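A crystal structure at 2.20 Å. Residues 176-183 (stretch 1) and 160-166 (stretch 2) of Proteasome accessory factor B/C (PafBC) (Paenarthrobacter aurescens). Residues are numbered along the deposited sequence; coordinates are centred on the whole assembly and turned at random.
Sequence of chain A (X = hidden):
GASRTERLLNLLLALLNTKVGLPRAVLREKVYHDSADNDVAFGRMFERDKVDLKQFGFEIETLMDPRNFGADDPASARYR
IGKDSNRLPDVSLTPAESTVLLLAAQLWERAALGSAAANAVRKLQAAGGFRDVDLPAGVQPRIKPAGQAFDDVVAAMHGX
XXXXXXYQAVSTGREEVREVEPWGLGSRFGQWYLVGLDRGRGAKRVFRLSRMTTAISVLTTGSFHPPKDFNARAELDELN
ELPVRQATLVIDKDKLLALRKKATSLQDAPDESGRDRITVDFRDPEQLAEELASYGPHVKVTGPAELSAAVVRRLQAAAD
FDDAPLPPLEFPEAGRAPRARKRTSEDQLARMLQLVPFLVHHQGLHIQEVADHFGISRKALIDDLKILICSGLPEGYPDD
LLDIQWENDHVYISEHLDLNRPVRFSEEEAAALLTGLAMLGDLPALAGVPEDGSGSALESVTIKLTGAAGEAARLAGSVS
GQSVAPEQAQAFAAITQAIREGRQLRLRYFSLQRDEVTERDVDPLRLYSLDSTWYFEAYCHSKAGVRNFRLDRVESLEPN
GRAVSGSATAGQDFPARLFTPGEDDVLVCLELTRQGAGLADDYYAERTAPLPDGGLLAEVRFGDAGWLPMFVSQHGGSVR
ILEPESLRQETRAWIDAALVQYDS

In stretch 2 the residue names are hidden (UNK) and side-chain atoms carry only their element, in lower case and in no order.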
# COMPACT_ATOMS: atom_id res chain seq x y z
N GLU A 176 19.01 23.05 14.03
CA GLU A 176 20.22 23.55 13.40
C GLU A 176 20.13 23.37 11.90
O GLU A 176 19.66 22.34 11.42
CB GLU A 176 21.44 22.81 13.97
CG GLU A 176 22.78 23.28 13.46
CD GLU A 176 23.92 22.45 14.05
OE1 GLU A 176 23.62 21.49 14.79
OE2 GLU A 176 25.10 22.75 13.76
N VAL A 177 20.51 24.42 11.17
CA VAL A 177 20.50 24.38 9.71
C VAL A 177 21.79 23.70 9.26
O VAL A 177 22.89 24.13 9.62
CB VAL A 177 20.39 25.80 9.13
CG1 VAL A 177 20.47 25.77 7.60
CG2 VAL A 177 19.08 26.44 9.57
N ARG A 178 21.65 22.65 8.46
CA ARG A 178 22.80 21.89 7.99
C ARG A 178 22.99 22.17 6.50
O ARG A 178 22.01 22.33 5.76
CB ARG A 178 22.56 20.40 8.21
CG ARG A 178 22.10 20.05 9.65
CD ARG A 178 23.18 20.42 10.67
NE ARG A 178 24.32 19.51 10.58
CZ ARG A 178 24.41 18.38 11.31
NH1 ARG A 178 25.47 17.55 11.22
NH2 ARG A 178 23.43 18.08 12.16
N GLU A 179 24.26 22.20 6.07
CA GLU A 179 24.63 22.45 4.69
C GLU A 179 25.25 21.16 4.19
O GLU A 179 26.31 20.75 4.68
CB GLU A 179 25.66 23.57 4.55
CG GLU A 179 25.36 24.85 5.34
CD GLU A 179 24.30 25.69 4.67
OE1 GLU A 179 23.66 26.48 5.37
OE2 GLU A 179 24.09 25.55 3.43
N VAL A 180 24.57 20.53 3.24
CA VAL A 180 24.89 19.16 2.88
C VAL A 180 25.04 19.04 1.37
O VAL A 180 24.22 19.55 0.61
CB VAL A 180 23.80 18.22 3.44
CG1 VAL A 180 23.99 16.83 2.97
CG2 VAL A 180 23.81 18.25 4.96
N GLU A 181 26.01 18.25 0.95
CA GLU A 181 26.09 17.76 -0.41
C GLU A 181 25.53 16.34 -0.44
O GLU A 181 26.17 15.41 0.12
CB GLU A 181 27.55 17.81 -0.88
CG GLU A 181 28.12 19.25 -0.86
CD GLU A 181 29.62 19.34 -1.09
OE1 GLU A 181 30.27 18.30 -1.34
OE2 GLU A 181 30.17 20.46 -1.02
N PRO A 182 24.37 16.10 -1.06
CA PRO A 182 23.68 14.79 -0.88
C PRO A 182 24.32 13.70 -1.72
O PRO A 182 24.55 13.87 -2.91
CB PRO A 182 22.26 15.07 -1.34
CG PRO A 182 22.45 16.28 -2.38
CD PRO A 182 23.53 17.11 -1.74
N TRP A 183 24.68 12.59 -1.06
CA TRP A 183 25.25 11.42 -1.74
C TRP A 183 24.23 10.32 -1.98
O TRP A 183 24.32 9.58 -2.97
CB TRP A 183 26.39 10.81 -0.97
CG TRP A 183 27.55 11.71 -0.75
CD1 TRP A 183 27.74 12.96 -1.25
CD2 TRP A 183 28.71 11.42 0.05
NE1 TRP A 183 28.97 13.46 -0.82
CE2 TRP A 183 29.56 12.53 0.00
CE3 TRP A 183 29.09 10.32 0.82
CZ2 TRP A 183 30.79 12.57 0.68
CZ3 TRP A 183 30.31 10.37 1.50
CH2 TRP A 183 31.14 11.48 1.41
N UNK A 160 23.33 18.23 -9.26
CA UNK A 160 24.59 18.45 -8.56
C UNK A 160 24.57 19.75 -7.76
O UNK A 160 25.52 20.54 -7.81
c UNK A 160 27.13 16.95 -11.06
c UNK A 160 25.93 17.04 -10.18
c UNK A 160 27.39 15.48 -11.41
c UNK A 160 25.79 18.41 -9.53
n UNK A 160 26.49 15.05 -12.52
N UNK A 161 23.49 19.99 -7.07
CA UNK A 161 23.30 21.12 -6.19
C UNK A 161 23.42 20.66 -4.74
O UNK A 161 22.76 19.68 -4.34
c UNK A 161 21.92 21.72 -6.39
c UNK A 161 20.59 22.01 -8.59
n UNK A 161 20.86 22.68 -9.75
c UNK A 161 22.07 23.21 -9.67
c UNK A 161 21.67 22.17 -7.78
n UNK A 161 22.57 22.95 -8.48
N UNK A 162 24.15 21.40 -3.92
CA UNK A 162 24.11 21.20 -2.47
C UNK A 162 22.74 21.65 -1.94
O UNK A 162 21.97 22.32 -2.65
c UNK A 162 25.27 22.05 -1.94
c UNK A 162 24.93 22.60 -4.34
c UNK A 162 25.50 23.08 -3.01
N UNK A 163 22.43 21.26 -0.70
CA UNK A 163 21.15 21.56 -0.08
C UNK A 163 21.37 22.11 1.33
O UNK A 163 22.45 22.01 1.91
c UNK A 163 20.20 20.32 0.02
c UNK A 163 19.96 17.96 1.05
c UNK A 163 19.94 19.75 -1.35
c UNK A 163 20.83 19.26 0.91
N UNK A 164 20.30 22.69 1.88
CA UNK A 164 20.26 23.11 3.27
C UNK A 164 18.89 22.78 3.86
O UNK A 164 17.87 22.78 3.16
n UNK A 164 21.31 28.79 1.64
c UNK A 164 19.93 26.98 3.41
c UNK A 164 21.99 28.04 2.51
c UNK A 164 20.65 24.60 3.40
n UNK A 164 21.37 27.19 3.34
c UNK A 164 19.63 25.58 3.94
n UNK A 164 23.33 28.10 2.52
N UNK A 165 18.88 22.48 5.15
CA UNK A 165 17.63 22.10 5.83
C UNK A 165 17.83 22.19 7.33
O UNK A 165 18.96 22.11 7.85
c UNK A 165 18.17 19.63 5.71
c UNK A 165 20.06 18.38 4.87
c UNK A 165 19.08 19.34 4.69
c UNK A 165 19.30 18.01 7.12
c UNK A 165 18.29 18.97 6.95
c UNK A 165 20.20 17.74 6.07
c UNK A 165 17.13 20.69 5.51
N UNK A 166 16.70 22.40 8.02
CA UNK A 166 16.71 22.35 9.47
C UNK A 166 16.80 20.92 9.96
O UNK A 166 16.12 20.03 9.47
O HOH W 1 24.75 23.66 1.53

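Position 160 carries four carbons in a row ending in a nitrogen. The chain is unbranched and touches nothing on stretch 1. This is lysine, K160. It is the first residue after a helix to leave helical angles, and its phi is positive.

Position 161 has one carbon and then a five-membered ring of three carbons and two nitrogens. That is histidine, H161. Its CA-to-CB bond points away from stretch 1. Contact comes through the backbone instead, with H161 O 3.7 Å from P182 CD.

At position 162 three carbons close a ring onto the backbone nitrogen, so the residue is proline, P162. With the nitrogen in the ring, it has no amide hydrogen to donate. P162 CB lies 4.1 Å from E181 CG.

Position 163 has four carbons, forked at the first, with one arm two carbons long. This is isoleucine, I163. The strand starts here. I163 CG1 packs 4.0 Å from V180 CB and 4.4 Å from P182 CD. The backbone pairs twice with V180: I163 N donates to V180 O at 2.8 Å, and V180 N donates to I163 O at 2.9 Å.

Position 164 shows three carbons, a nitrogen, and a carbon bearing two more nitrogens. Its end meets the carboxylate of E179. This is arginine, R164. The salt bridge is closest at R164 NH2 to E179 OE2, 2.8 Å. R164 NE also donates to E179 OE1 at 3.1 Å. A water links E179 OE2 (2.8 Å) to I163 O (2.9 Å), donating to both.

Position 165 has one carbon and then a ring of six carbons, with no oxygen. It is phenylalanine, F165. R178 CB sits over one ring face, 4.2 Å from F165 CZ. V180 CG2 is 3.8 Å from F165 CE2. R178 N donates to F165 O at 2.8 Å, and F165 N donates to R178 O at 3.2 Å.

Position 166 has no side-chain atoms: glycine, G166. Its CA lies 4.3 Å from V177 CA. The pair is not hydrogen-bonded, but G166 CA makes a CA-H...O contact with E176 O at 3.5 Å.

The contact is an antiparallel strand pairing. V180 with I163 and R178 with F165 are the hydrogen-bonded pairs. E179 with R164 and V177 with G166 are the non-hydrogen-bonded ones. Alternation sends the side chains of V180, I163 and F165 to one face, where they form buried apolar packing. E179 and R164 point to the other face, where opposite charges meet in a partly exposed setting.

Stretch 2, residues 160-166: KHPIRFG
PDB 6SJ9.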